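Local coordinates for major capsid protein (Norovirus Hu/GI.7/TCH-060/USA/2003, PDB 4P25), which forms the norovirus capsid, its protruding P domain binding histo-blood group glycans such as LeY, probably to attach the virus to host cells, at residues 66-71 with 154-159; 105-110 with 160-165; 124-129 with 149-154. All coordinates share one frame; numbering follows the deposited sequence.

Contact 1 of 3, residues 66-71 with 154-159; sequences RIRGKV and DQLGTL
Ile67 and Gly157 exchange two backbone hydrogen bonds, as do Gly69 and Gln155, so strands 66-71 and 154-159 run antiparallel (161° between their axes) as direct neighbours in a sheet. Arg68-Leu156 lies between these and Arg66-Thr158 and Lys70-Asp154 outside them, non-hydrogen-bonded pairs with side chains on one face. On that face Arg68 stretches out fully and takes the Asp154 carboxylate side-on: NE reaches OD1 at 3.0 Å and NH2 reaches OD2 at 2.7 Å, both on the syn side. The two bonds hold the flat groups nearly coplanar (25°); Arg68 NH1 goes on to Leu85 O. A water joins Asp154 OD1 to Lys70 NZ, whose charge stays 4.2 Å from Asp154 OD2. Arg66, bent at chi3 (73°), brings NE to Thr158 OG1 in a weak bond of 3.1 Å, and a second water links its NH2 to the same hydroxyl. Leu156 CD1 lies over one face of this guanidinium, toward its rim, while NH1 bonds Ser62 O. At the far end of the pair Val71 CG2 touches Gln155 CG, 3.9 Å away. Two central strands of a six-stranded antiparallel sheet are joined here, as in the barrel of the norovirus P2 subdomain.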
ATOM      1  N   ARG A  66       6.508  -3.044   7.652  1.00  8.50           N
ATOM      2  CA  ARG A  66       6.227  -2.093   8.713  1.00  9.20           C
ATOM      3  C   ARG A  66       6.484  -2.739  10.060  1.00  7.71           C
ATOM      4  O   ARG A  66       6.522  -3.968  10.170  1.00  8.07           O
ATOM      5  CB  ARG A  66       4.795  -1.580   8.605  1.00 10.04           C
ATOM      6  CG  ARG A  66       4.525  -0.946   7.248  1.00 16.41           C
ATOM      7  CD  ARG A  66       3.188  -0.280   7.218  1.00 21.48           C
ATOM      8  NE  ARG A  66       3.199   0.957   7.985  1.00 19.30           N
ATOM      9  CZ  ARG A  66       2.106   1.610   8.361  1.00 26.94           C
ATOM     10  NH1 ARG A  66       0.905   1.133   8.049  1.00 16.08           N
ATOM     11  NH2 ARG A  66       2.212   2.731   9.061  1.00 22.31           N
ATOM     12  N   ILE A  67       6.708  -1.899  11.068  1.00  6.55           N
ATOM     13  CA  ILE A  67       7.039  -2.350  12.412  1.00  7.10           C
ATOM     14  C   ILE A  67       6.263  -1.521  13.420  1.00  8.33           C
ATOM     15  O   ILE A  67       6.103  -0.305  13.251  1.00  9.05           O
ATOM     16  CB  ILE A  67       8.551  -2.198  12.703  1.00  8.16           C
ATOM     17  CG1 ILE A  67       9.384  -3.046  11.736  1.00  8.23           C
ATOM     18  CG2 ILE A  67       8.875  -2.603  14.137  1.00 11.13           C
ATOM     19  CD1 ILE A  67      10.878  -2.873  11.906  1.00 10.02           C
ATOM     20  N   ARG A  68       5.766  -2.176  14.460  1.00  7.06           N
ATOM     21  CA  ARG A  68       5.144  -1.465  15.568  1.00  7.32           C
ATOM     22  C   ARG A  68       5.608  -2.087  16.873  1.00  6.75           C
ATOM     23  O   ARG A  68       5.769  -3.303  16.970  1.00  8.86           O
ATOM     24  CB  ARG A  68       3.616  -1.502  15.466  1.00  8.48           C
ATOM     25  CG  ARG A  68       2.924  -0.625  16.504  1.00  8.26           C
ATOM     26  CD  ARG A  68       1.433  -0.532  16.245  1.00  9.11           C
ATOM     27  NE  ARG A  68       0.751   0.303  17.235  1.00 10.30           N
ATOM     28  CZ  ARG A  68      -0.487   0.772  17.090  1.00 10.85           C
ATOM     29  NH1 ARG A  68      -1.181   0.502  15.984  1.00 10.89           N
ATOM     30  NH2 ARG A  68      -1.033   1.522  18.038  1.00 13.12           N
ATOM     31  N   GLY A  69       5.828  -1.249  17.876  1.00  7.15           N
ATOM     32  CA  GLY A  69       6.230  -1.758  19.172  1.00  9.56           C
ATOM     33  C   GLY A  69       6.338  -0.681  20.222  1.00  9.86           C
ATOM     34  O   GLY A  69       6.214   0.513  19.945  1.00 11.30           O
ATOM     35  N   LYS A  70       6.568  -1.121  21.450  1.00  9.29           N
ATOM     36  CA  LYS A  70       6.737  -0.205  22.567  1.00  9.60           C
ATOM     37  C   LYS A  70       8.198  -0.087  22.961  1.00  9.09           C
ATOM     38  O   LYS A  70       8.884  -1.090  23.159  1.00 10.86           O
ATOM     39  CB  LYS A  70       5.885  -0.659  23.747  1.00 16.56           C
ATOM     40  CG  LYS A  70       4.409  -0.518  23.451  1.00 23.51           C
ATOM     41  CD  LYS A  70       3.528  -1.212  24.466  1.00 33.30           C
ATOM     42  CE  LYS A  70       2.072  -0.944  24.136  1.00 40.70           C
ATOM     43  NZ  LYS A  70       1.787  -1.133  22.683  1.00 28.80           N
ATOM     44  N   VAL A  71       8.665   1.151  23.072  1.00 12.15           N
ATOM     45  CA  VAL A  71      10.051   1.421  23.433  1.00 11.23           C
ATOM     46  C   VAL A  71      10.331   0.987  24.865  1.00 12.51           C
ATOM     47  O   VAL A  71       9.543   1.268  25.770  1.00 13.93           O
ATOM     48  CB  VAL A  71      10.378   2.920  23.266  1.00 12.17           C
ATOM     49  CG1 VAL A  71      11.789   3.240  23.774  1.00 13.61           C
ATOM     50  CG2 VAL A  71      10.218   3.331  21.810  1.00 15.14           C
ATOM     51  N   ASP A 154       4.480   3.858  22.224  1.00 12.19           N
ATOM     52  CA  ASP A 154       3.987   3.047  21.116  1.00 10.62           C
ATOM     53  C   ASP A 154       4.396   3.679  19.785  1.00 11.38           C
ATOM     54  O   ASP A 154       3.846   4.704  19.384  1.00 14.40           O
ATOM     55  CB  ASP A 154       2.463   2.959  21.258  1.00 11.98           C
ATOM     56  CG  ASP A 154       1.792   2.081  20.203  1.00 14.05           C
ATOM     57  OD1 ASP A 154       2.476   1.422  19.389  1.00 14.85           O
ATOM     58  OD2 ASP A 154       0.538   2.055  20.215  1.00 18.08           O
ATOM     59  N   GLN A 155       5.362   3.059  19.108  1.00  9.50           N
ATOM     60  CA  GLN A 155       5.887   3.577  17.847  1.00  8.82           C
ATOM     61  C   GLN A 155       5.449   2.711  16.676  1.00  8.83           C
ATOM     62  O   GLN A 155       5.568   1.484  16.723  1.00 10.04           O
ATOM     63  CB  GLN A 155       7.420   3.628  17.878  1.00 10.72           C
ATOM     64  CG  GLN A 155       8.016   4.598  18.891  1.00 10.79           C
ATOM     65  CD  GLN A 155       7.915   6.060  18.468  1.00 11.07           C
ATOM     66  OE1 GLN A 155       8.122   6.406  17.302  1.00 11.04           O
ATOM     67  NE2 GLN A 155       7.600   6.926  19.424  1.00 13.24           N
ATOM     68  N   LEU A 156       4.941   3.352  15.625  1.00  8.62           N
ATOM     69  CA  LEU A 156       4.520   2.655  14.419  1.00  7.67           C
ATOM     70  C   LEU A 156       5.224   3.263  13.232  1.00  7.88           C
ATOM     71  O   LEU A 156       5.271   4.483  13.083  1.00 10.74           O
ATOM     72  CB  LEU A 156       3.003   2.768  14.236  1.00  8.66           C
ATOM     73  CG  LEU A 156       2.395   2.364  12.887  1.00  9.50           C
ATOM     74  CD1 LEU A 156       2.611   0.890  12.598  1.00  8.84           C
ATOM     75  CD2 LEU A 156       0.911   2.697  12.880  1.00 10.91           C
ATOM     76  N   GLY A 157       5.783   2.410  12.383  1.00 10.17           N
ATOM     77  CA  GLY A 157       6.527   2.927  11.253  1.00 16.59           C
ATOM     78  C   GLY A 157       6.785   1.982  10.106  1.00  9.07           C
ATOM     79  O   GLY A 157       6.304   0.847  10.072  1.00  9.07           O
ATOM     80  N   THR A 158       7.564   2.487   9.159  1.00  7.41           N
ATOM     81  CA  THR A 158       7.805   1.824   7.889  1.00  8.64           C
ATOM     82  C   THR A 158       9.296   1.814   7.579  1.00  9.68           C
ATOM     83  O   THR A 158       9.995   2.796   7.839  1.00 11.96           O
ATOM     84  CB  THR A 158       7.047   2.564   6.768  1.00 11.12           C
ATOM     85  OG1 THR A 158       5.645   2.588   7.078  1.00 12.21           O
ATOM     86  CG2 THR A 158       7.251   1.889   5.421  1.00 11.51           C
ATOM     87  N   LEU A 159       9.786   0.703   7.037  1.00  8.16           N
ATOM     88  CA  LEU A 159      11.165   0.635   6.556  1.00 10.02           C
ATOM     89  C   LEU A 159      11.407   1.732   5.526  1.00  9.36           C
ATOM     90  O   LEU A 159      10.707   1.801   4.514  1.00  9.60           O
ATOM     91  CB  LEU A 159      11.435  -0.735   5.929  1.00  9.44           C
ATOM     92  CG  LEU A 159      12.870  -0.987   5.457  1.00  9.13           C
ATOM     93  CD1 LEU A 159      13.827  -0.976   6.638  1.00 10.40           C
ATOM     94  CD2 LEU A 159      12.955  -2.301   4.695  1.00 10.78           C
TER
HETATM   95  O   HOH W   1       4.646   4.593   8.591  1.00 22.07           O
HETATM   96  O   HOH W   2       2.907  -1.140  20.216  1.00 18.55           O

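Contact 2 of 3, residues 105-110 with 160-165. With GAL (beta-D-galactopyranose), chain E; FUC (alpha-L-fucopyranose), chain B.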
ATOM      1  N   GLY A 105      17.057  -9.337   4.417  1.00  9.43           N
ATOM      2  CA  GLY A 105      18.042  -9.912   5.316  1.00 10.71           C
ATOM      3  C   GLY A 105      19.434  -9.322   5.259  1.00 13.24           C
ATOM      4  O   GLY A 105      19.808  -8.667   4.286  1.00 14.91           O
ATOM      5  N   ALA A 106      20.187  -9.551   6.333  1.00 13.69           N
ATOM      6  CA  ALA A 106      21.623  -9.279   6.389  1.00 14.20           C
ATOM      7  C   ALA A 106      22.007  -7.851   6.026  1.00 13.66           C
ATOM      8  O   ALA A 106      22.869  -7.624   5.177  1.00 17.11           O
ATOM      9  CB  ALA A 106      22.395 -10.283   5.536  1.00 16.65           C
ATOM     10  N   CYS A 107      21.357  -6.898   6.681  1.00 12.45           N
ATOM     11  CA  CYS A 107      21.646  -5.488   6.471  1.00 11.70           C
ATOM     12  C   CYS A 107      21.101  -4.687   7.640  1.00 10.54           C
ATOM     13  O   CYS A 107      20.279  -5.182   8.416  1.00 11.67           O
ATOM     14  CB  CYS A 107      21.045  -4.989   5.149  1.00 11.06           C
ATOM     15  SG  CYS A 107      19.239  -5.187   4.979  1.00 12.29           S
ATOM     16  N   ASP A 108      21.579  -3.456   7.784  1.00 10.89           N
ATOM     17  CA  ASP A 108      20.960  -2.526   8.711  1.00 10.19           C
ATOM     18  C   ASP A 108      19.652  -2.013   8.125  1.00  9.21           C
ATOM     19  O   ASP A 108      19.541  -1.796   6.913  1.00 10.35           O
ATOM     20  CB  ASP A 108      21.881  -1.342   8.991  1.00  9.54           C
ATOM     21  CG  ASP A 108      22.916  -1.632  10.064  1.00 12.36           C
ATOM     22  OD1 ASP A 108      23.215  -2.816  10.340  1.00 14.98           O
ATOM     23  OD2 ASP A 108      23.445  -0.648  10.622  1.00 14.16           O
ATOM     24  N   TRP A 109      18.662  -1.828   8.990  1.00  9.43           N
ATOM     25  CA  TRP A 109      17.413  -1.191   8.613  1.00  9.02           C
ATOM     26  C   TRP A 109      17.343   0.203   9.200  1.00  9.99           C
ATOM     27  O   TRP A 109      17.887   0.465  10.269  1.00  9.70           O
ATOM     28  CB  TRP A 109      16.217  -1.986   9.136  1.00  9.03           C
ATOM     29  CG  TRP A 109      16.050  -3.331   8.528  1.00  9.32           C
ATOM     30  CD1 TRP A 109      16.699  -3.837   7.438  1.00  9.24           C
ATOM     31  CD2 TRP A 109      15.159  -4.353   8.978  1.00  8.78           C
ATOM     32  NE1 TRP A 109      16.262  -5.120   7.185  1.00  8.24           N
ATOM     33  CE2 TRP A 109      15.317  -5.459   8.120  1.00 10.62           C
ATOM     34  CE3 TRP A 109      14.240  -4.442  10.032  1.00  8.90           C
ATOM     35  CZ2 TRP A 109      14.589  -6.640   8.281  1.00 12.76           C
ATOM     36  CZ3 TRP A 109      13.520  -5.612  10.192  1.00  9.30           C
ATOM     37  CH2 TRP A 109      13.700  -6.698   9.325  1.00  9.67           C
ATOM     38  N   HIS A 110      16.656   1.093   8.497  1.00  7.98           N
ATOM     39  CA  HIS A 110      16.387   2.423   9.002  1.00  8.46           C
ATOM     40  C   HIS A 110      14.900   2.658   8.838  1.00 10.70           C
ATOM     41  O   HIS A 110      14.388   2.749   7.723  1.00 10.52           O
ATOM     42  CB  HIS A 110      17.248   3.431   8.253  1.00 10.87           C
ATOM     43  CG  HIS A 110      18.701   3.071   8.275  1.00 10.53           C
ATOM     44  ND1 HIS A 110      19.324   2.426   7.227  1.00  9.35           N
ATOM     45  CD2 HIS A 110      19.670   3.324   9.189  1.00 12.85           C
ATOM     46  CE1 HIS A 110      20.606   2.271   7.509  1.00 12.41           C
ATOM     47  NE2 HIS A 110      20.841   2.809   8.693  1.00 12.67           N
ATOM     48  N   ALA A 160      12.396   2.584   5.786  1.00  8.03           N
ATOM     49  CA  ALA A 160      12.688   3.716   4.906  1.00  8.53           C
ATOM     50  C   ALA A 160      13.843   3.444   3.945  1.00  7.61           C
ATOM     51  O   ALA A 160      13.772   3.795   2.768  1.00 10.35           O
ATOM     52  CB  ALA A 160      12.971   4.965   5.725  1.00 10.71           C
ATOM     53  N   TRP A 161      14.912   2.843   4.464  1.00  8.17           N
ATOM     54  CA  TRP A 161      16.079   2.490   3.660  1.00  9.05           C
ATOM     55  C   TRP A 161      16.934   1.439   4.358  1.00 11.48           C
ATOM     56  O   TRP A 161      16.756   1.184   5.546  1.00 10.86           O
ATOM     57  CB  TRP A 161      16.915   3.722   3.269  1.00  9.07           C
ATOM     58  CG  TRP A 161      17.441   4.601   4.399  1.00  9.06           C
ATOM     59  CD1 TRP A 161      16.722   5.486   5.149  1.00  7.87           C
ATOM     60  CD2 TRP A 161      18.803   4.722   4.840  1.00 10.30           C
ATOM     61  NE1 TRP A 161      17.542   6.129   6.050  1.00  8.19           N
ATOM     62  CE2 TRP A 161      18.828   5.678   5.878  1.00  8.76           C
ATOM     63  CE3 TRP A 161      20.005   4.102   4.470  1.00 12.32           C
ATOM     64  CZ2 TRP A 161      20.001   6.032   6.548  1.00 11.78           C
ATOM     65  CZ3 TRP A 161      21.180   4.464   5.136  1.00 12.81           C
ATOM     66  CH2 TRP A 161      21.162   5.416   6.163  1.00 11.21           C
ATOM     67  N   VAL A 162      17.843   0.822   3.609  1.00  7.66           N
ATOM     68  CA  VAL A 162      18.731  -0.194   4.171  1.00 10.42           C
ATOM     69  C   VAL A 162      20.185   0.116   3.825  1.00 10.07           C
ATOM     70  O   VAL A 162      20.460   0.814   2.850  1.00 11.35           O
ATOM     71  CB  VAL A 162      18.364  -1.617   3.684  1.00 11.94           C
ATOM     72  CG1 VAL A 162      16.952  -1.980   4.116  1.00 10.86           C
ATOM     73  CG2 VAL A 162      18.513  -1.729   2.169  1.00 11.61           C
ATOM     74  N   SER A 163      21.111  -0.400   4.628  1.00 10.87           N
ATOM     75  CA  SER A 163      22.539  -0.154   4.434  1.00  9.01           C
ATOM     76  C   SER A 163      23.336  -1.372   4.925  1.00 10.82           C
ATOM     77  O   SER A 163      22.773  -2.235   5.603  1.00 12.47           O
ATOM     78  CB  SER A 163      22.952   1.129   5.169  1.00 12.25           C
ATOM     79  OG  SER A 163      22.769   1.001   6.568  1.00 13.08           O
ATOM     80  N   PRO A 164      24.633  -1.466   4.566  1.00 13.33           N
ATOM     81  CA  PRO A 164      25.424  -2.645   4.948  1.00 12.39           C
ATOM     82  C   PRO A 164      25.536  -2.857   6.460  1.00 13.57           C
ATOM     83  O   PRO A 164      25.539  -1.896   7.228  1.00 15.39           O
ATOM     84  CB  PRO A 164      26.808  -2.337   4.360  1.00 16.57           C
ATOM     85  CG  PRO A 164      26.534  -1.428   3.227  1.00 17.69           C
ATOM     86  CD  PRO A 164      25.399  -0.566   3.682  1.00 12.56           C
ATOM     87  N   SER A 165      25.629  -4.114   6.879  1.00 11.77           N
ATOM     88  CA  SER A 165      25.747  -4.434   8.297  1.00 13.44           C
ATOM     89  C   SER A 165      27.114  -4.026   8.826  1.00 17.24           C
ATOM     90  O   SER A 165      27.255  -3.651   9.989  1.00 18.91           O
ATOM     91  CB  SER A 165      25.527  -5.932   8.531  1.00 14.72           C
ATOM     92  OG  SER A 165      24.193  -6.306   8.232  1.00 15.64           O
TER
HETATM   93  C1  GAL E   2      26.906   3.539   8.958  1.00 11.19           C
HETATM   94  C2  GAL E   2      25.400   3.337   8.943  1.00 10.86           C
HETATM   95  C3  GAL E   2      25.065   1.966   9.507  1.00 15.28           C
HETATM   96  C4  GAL E   2      25.842   0.902   8.748  1.00 11.94           C
HETATM   97  C5  GAL E   2      27.323   1.239   8.774  1.00 15.30           C
HETATM   98  C6  GAL E   2      28.103   0.173   8.002  1.00 19.27           C
HETATM   99  O2  GAL E   2      24.772   4.350   9.743  1.00 15.65           O
HETATM  100  O3  GAL E   2      23.658   1.721   9.370  1.00 13.76           O
HETATM  101  O4  GAL E   2      25.384   0.855   7.388  1.00 14.09           O
HETATM  102  O5  GAL E   2      27.533   2.521   8.164  1.00 14.60           O
HETATM  103  O6  GAL E   2      29.496   0.288   8.305  1.00 23.42           O
HETATM  104  C1  FUC B   3      23.646   4.890   9.036  1.00 13.55           C
HETATM  105  C2  FUC B   3      22.778   5.686   9.997  1.00 17.48           C
HETATM  106  C3  FUC B   3      23.590   6.829  10.584  1.00 18.75           C
HETATM  107  C4  FUC B   3      24.191   7.656   9.458  1.00 22.90           C
HETATM  108  C5  FUC B   3      24.979   6.749   8.527  1.00 21.28           C
HETATM  109  C6  FUC B   3      25.576   7.580   7.390  1.00 27.52           C
HETATM  110  O2  FUC B   3      22.324   4.830  11.054  1.00 19.91           O
HETATM  111  O3  FUC B   3      22.737   7.660  11.385  1.00 25.05           O
HETATM  112  O4  FUC B   3      23.140   8.299   8.723  1.00 38.73           O
HETATM  113  O5  FUC B   3      24.107   5.748   7.983  1.00 17.63           O
HETATM  114  O   HOH W   3      24.969  -6.037   4.652  1.00 19.36           O
HETATM  115  O   HOH W   4      23.031  -5.432  10.530  1.00 16.30           O
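His110 and Trp161 stack face to face on one side of an antiparallel strand pair, where a classic beta bulge sets both Ala160 and Trp161 opposite His110. This side of the pair, with Asp108, Ser163 and the adjoining Pro164, forms part of the glycan pocket. The imidazole lies over the six-membered part of the indole, centroids 3.5 Å apart and planes 16° from parallel, and His110 CB sits over the five-membered ring in a CH-pi contact. The bulge bonds run from Ala160 N to His110 O and, weakly, from Trp161 N to the same oxygen; Trp161 O in turn accepts from His110 N and, weakly, from ND1, which helps hold the imidazole in place.

With one face on the indole, His110 presents its edge to the glycan, and NE2 donates to galactose O3 at 3.1 Å. Asp108 OD2, on the same face of the sheet, accepts a hydrogen bond from galactose O3 at 2.7 Å; its other oxygen, OD1, is engaged by Lys131 and by a water shared with Ser165 OG. The O3 hydroxyl is thus gripped both as donor and as acceptor. Galactose O4 donates a hydrogen bond to Pro164 O at 2.8 Å. One fucose lies at the rim of the Trp161 indole, its O5 near CH2, and Met125 of the second subunit packs against Trp161 as well.

On the opposite face Trp109 and Val162 run alongside each other, CD1 touching CG1 at 3.8 Å; Trp109 NE1 is bonded to Ile104 O, and Phe136 meets the indole edge-to-face. Cys107 SG also reaches Val162 CB, 3.9 Å away. Beyond the paired strands, a water bridges the two segments, donating to Ala106 O and accepting from Ser165 N.

Contact 3 of 3, residues 124-129 with 149-154; sequences PMSRLD and QDPTGD. With FUC (alpha-L-fucopyranose), chain B.
Gln149 and Arg127 make the polar link between the loop 149-154 and the strand 125-129: the side-chain OE1 of Gln149 accepts the backbone N-H of Arg127 at 2.7 Å, almost straight at the hydrogen (170°), with the donor well above the amide plane. A bend at chi2 (76°) brings CD of Gln149 to the strand, and CG passes Met125 O on the way.

Van der Waals contacts belong to Pro151. Its CB lies 3.4 Å from Ser126 OG, and its CG meets Leu128 CD2 at 3.7 Å in an apolar pair; Phe145 adds to this cluster.

Charge pairing occurs within the strand. Arg127 grips Asp129 side-on, NE to OD1 at 2.8 Å and NH2 to OD2 at 3.1 Å, which steadies a guanidinium whose edge is turned to the fucose. NH2 comes within 2.5 Å of fucose O3, but the bond is poorly angled and weak, and its shortness makes it doubtful. Arg127 NH1 also forms a long, weak ion pair with Asp123 of the second subunit. The loop is thus tied through the backbone of Arg127 to the outer strand that supplies Arg127 and Asp129 to the glycan pocket of the P domain.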
ATOM      1  N   PRO A 124       7.349  14.795  14.646  1.00 11.23           N
ATOM      2  CA  PRO A 124       6.829  13.571  15.261  1.00 13.19           C
ATOM      3  C   PRO A 124       7.610  12.306  14.905  1.00  8.81           C
ATOM      4  O   PRO A 124       7.324  11.237  15.461  1.00 10.47           O
ATOM      5  CB  PRO A 124       5.421  13.472  14.671  1.00 12.23           C
ATOM      6  CG  PRO A 124       5.592  14.026  13.291  1.00 10.42           C
ATOM      7  CD  PRO A 124       6.577  15.168  13.442  1.00 10.30           C
ATOM      8  N   MET A 125       8.569  12.419  13.991  1.00  9.03           N
ATOM      9  CA  MET A 125       9.214  11.228  13.445  1.00  8.27           C
ATOM     10  C   MET A 125      10.498  10.869  14.179  1.00  7.70           C
ATOM     11  O   MET A 125      11.268  11.744  14.576  1.00 11.18           O
ATOM     12  CB  MET A 125       9.524  11.408  11.951  1.00  9.51           C
ATOM     13  CG  MET A 125       8.369  11.929  11.111  1.00  9.60           C
ATOM     14  SD  MET A 125       6.851  10.957  11.250  1.00 12.19           S
ATOM     15  CE  MET A 125       7.397   9.375  10.611  1.00 13.07           C
ATOM     16  N   SER A 126      10.716   9.573  14.348  1.00  9.47           N
ATOM     17  CA  SER A 126      11.996   9.056  14.818  1.00 10.15           C
ATOM     18  C   SER A 126      12.499   8.066  13.780  1.00  9.98           C
ATOM     19  O   SER A 126      11.718   7.291  13.220  1.00 12.73           O
ATOM     20  CB  SER A 126      11.827   8.347  16.165  1.00 11.08           C
ATOM     21  OG  SER A 126      11.340   9.232  17.158  1.00 10.84           O
ATOM     22  N   ARG A 127      13.798   8.089  13.504  1.00 11.28           N
ATOM     23  CA  ARG A 127      14.382   7.067  12.651  1.00  8.49           C
ATOM     24  C   ARG A 127      15.069   6.042  13.543  1.00  8.90           C
ATOM     25  O   ARG A 127      16.007   6.371  14.285  1.00 11.32           O
ATOM     26  CB  ARG A 127      15.361   7.667  11.636  1.00  9.46           C
ATOM     27  CG  ARG A 127      15.669   6.727  10.462  1.00  9.71           C
ATOM     28  CD  ARG A 127      16.838   7.232   9.619  1.00 10.84           C
ATOM     29  NE  ARG A 127      18.096   7.117  10.352  1.00  8.86           N
ATOM     30  CZ  ARG A 127      19.179   7.860  10.133  1.00  9.18           C
ATOM     31  NH1 ARG A 127      19.188   8.797   9.187  1.00 12.81           N
ATOM     32  NH2 ARG A 127      20.261   7.671  10.874  1.00 14.97           N
ATOM     33  N   LEU A 128      14.568   4.809  13.497  1.00  8.76           N
ATOM     34  CA  LEU A 128      15.146   3.715  14.268  1.00  8.10           C
ATOM     35  C   LEU A 128      16.164   2.983  13.413  1.00  9.24           C
ATOM     36  O   LEU A 128      15.836   2.465  12.341  1.00  9.13           O
ATOM     37  CB  LEU A 128      14.061   2.750  14.737  1.00  9.34           C
ATOM     38  CG  LEU A 128      12.825   3.408  15.370  1.00  9.79           C
ATOM     39  CD1 LEU A 128      11.880   2.354  15.921  1.00 11.49           C
ATOM     40  CD2 LEU A 128      13.217   4.415  16.458  1.00 12.76           C
ATOM     41  N   ASP A 129      17.404   2.961  13.885  1.00  8.57           N
ATOM     42  CA  ASP A 129      18.487   2.315  13.168  1.00  9.71           C
ATOM     43  C   ASP A 129      18.725   0.936  13.788  1.00 11.01           C
ATOM     44  O   ASP A 129      19.149   0.810  14.938  1.00 10.17           O
ATOM     45  CB  ASP A 129      19.722   3.218  13.189  1.00  9.33           C
ATOM     46  CG  ASP A 129      19.423   4.606  12.619  1.00 12.60           C
ATOM     47  OD1 ASP A 129      18.710   4.682  11.590  1.00 11.30           O
ATOM     48  OD2 ASP A 129      19.867   5.618  13.203  1.00 12.41           O
ATOM     49  N   GLN A 149      16.969  10.549  17.455  1.00 12.87           N
ATOM     50  CA  GLN A 149      15.807  11.178  18.066  1.00 13.06           C
ATOM     51  C   GLN A 149      15.541  10.498  19.408  1.00 16.76           C
ATOM     52  O   GLN A 149      16.358   9.698  19.867  1.00 20.15           O
ATOM     53  CB  GLN A 149      14.590  11.099  17.132  1.00 13.53           C
ATOM     54  CG  GLN A 149      14.777  11.834  15.798  1.00 12.93           C
ATOM     55  CD  GLN A 149      15.655  11.073  14.813  1.00 12.59           C
ATOM     56  OE1 GLN A 149      15.543   9.851  14.677  1.00 13.65           O
ATOM     57  NE2 GLN A 149      16.552  11.792  14.138  1.00 14.34           N
ATOM     58  N   ASP A 150      14.418  10.820  20.044  1.00 16.96           N
ATOM     59  CA  ASP A 150      14.104  10.253  21.357  1.00 18.05           C
ATOM     60  C   ASP A 150      12.715   9.606  21.377  1.00 15.22           C
ATOM     61  O   ASP A 150      11.822  10.075  22.078  1.00 17.33           O
ATOM     62  CB  ASP A 150      14.196  11.337  22.442  1.00 23.84           C
ATOM     63  CG  ASP A 150      14.281  10.763  23.853  1.00 34.38           C
ATOM     64  OD1 ASP A 150      14.497   9.542  24.001  1.00 34.87           O
ATOM     65  OD2 ASP A 150      14.148  11.545  24.821  1.00 41.10           O
ATOM     66  N   PRO A 151      12.534   8.521  20.603  1.00 14.60           N
ATOM     67  CA  PRO A 151      11.232   7.851  20.572  1.00 14.89           C
ATOM     68  C   PRO A 151      10.865   7.245  21.921  1.00 12.46           C
ATOM     69  O   PRO A 151      11.729   6.705  22.616  1.00 15.00           O
ATOM     70  CB  PRO A 151      11.431   6.743  19.533  1.00 12.40           C
ATOM     71  CG  PRO A 151      12.903   6.485  19.533  1.00 12.47           C
ATOM     72  CD  PRO A 151      13.527   7.827  19.755  1.00 15.05           C
ATOM     73  N   THR A 152       9.592   7.361  22.288  1.00 15.24           N
ATOM     74  CA  THR A 152       9.069   6.742  23.499  1.00 14.68           C
ATOM     75  C   THR A 152       7.713   6.119  23.199  1.00 13.25           C
ATOM     76  O   THR A 152       7.085   6.428  22.184  1.00 14.02           O
ATOM     77  CB  THR A 152       8.888   7.763  24.643  1.00 20.28           C
ATOM     78  OG1 THR A 152       7.951   8.771  24.240  1.00 23.64           O
ATOM     79  CG2 THR A 152      10.216   8.420  25.017  1.00 24.10           C
ATOM     80  N   GLY A 153       7.269   5.232  24.080  1.00 14.39           N
ATOM     81  CA  GLY A 153       5.954   4.626  23.962  1.00 13.40           C
ATOM     82  C   GLY A 153       5.717   3.796  22.710  1.00  9.65           C
ATOM     83  O   GLY A 153       6.619   3.126  22.203  1.00 12.30           O
ATOM     84  N   ASP A 154       4.480   3.858  22.224  1.00 12.19           N
ATOM     85  CA  ASP A 154       3.987   3.047  21.116  1.00 10.62           C
ATOM     86  C   ASP A 154       4.396   3.679  19.785  1.00 11.38           C
ATOM     87  O   ASP A 154       3.846   4.704  19.384  1.00 14.40           O
ATOM     88  CB  ASP A 154       2.463   2.959  21.258  1.00 11.98           C
ATOM     89  CG  ASP A 154       1.792   2.081  20.203  1.00 14.05           C
ATOM     90  OD1 ASP A 154       2.476   1.422  19.389  1.00 14.85           O
ATOM     91  OD2 ASP A 154       0.538   2.055  20.215  1.00 18.08           O
TER
HETATM   92  C1  FUC B   3      23.646   4.890   9.036  1.00 13.55           C
HETATM   93  C2  FUC B   3      22.778   5.686   9.997  1.00 17.48           C
HETATM   94  C3  FUC B   3      23.590   6.829  10.584  1.00 18.75           C
HETATM   95  C4  FUC B   3      24.191   7.656   9.458  1.00 22.90           C
HETATM   96  C5  FUC B   3      24.979   6.749   8.527  1.00 21.28           C
HETATM   97  C6  FUC B   3      25.576   7.580   7.390  1.00 27.52           C
HETATM   98  O2  FUC B   3      22.324   4.830  11.054  1.00 19.91           O
HETATM   99  O3  FUC B   3      22.737   7.660  11.385  1.00 25.05           O
HETATM  100  O4  FUC B   3      23.140   8.299   8.723  1.00 38.73           O
HETATM  101  O5  FUC B   3      24.107   5.748   7.983  1.00 17.63           O

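Overall arrangement
From the N terminus, strand 66-73 comes first and waits more than eighty residues for its partner: contact 1 closes that long loop by pairing it with the first half of strand 154-163. Segment 105-110 lies within the loop but pairs with the second half of the same strand, so contacts 1 and 2 cross. Contact 3 is a short closure contained in both, and its loop 149-154 runs into contact 1 through the shared Asp154. Contacts 1 and 2 join 108-115, 154-163 and 66-73 in order across one sheet; contact 3 ties its edge strand 125-130 to the loop before 154-163. Contacts 2 and 3 meet where His110 and Trp161 touch Arg127, and both reach the fucose; Leu159 packs on Trp109 between contacts 1 and 2.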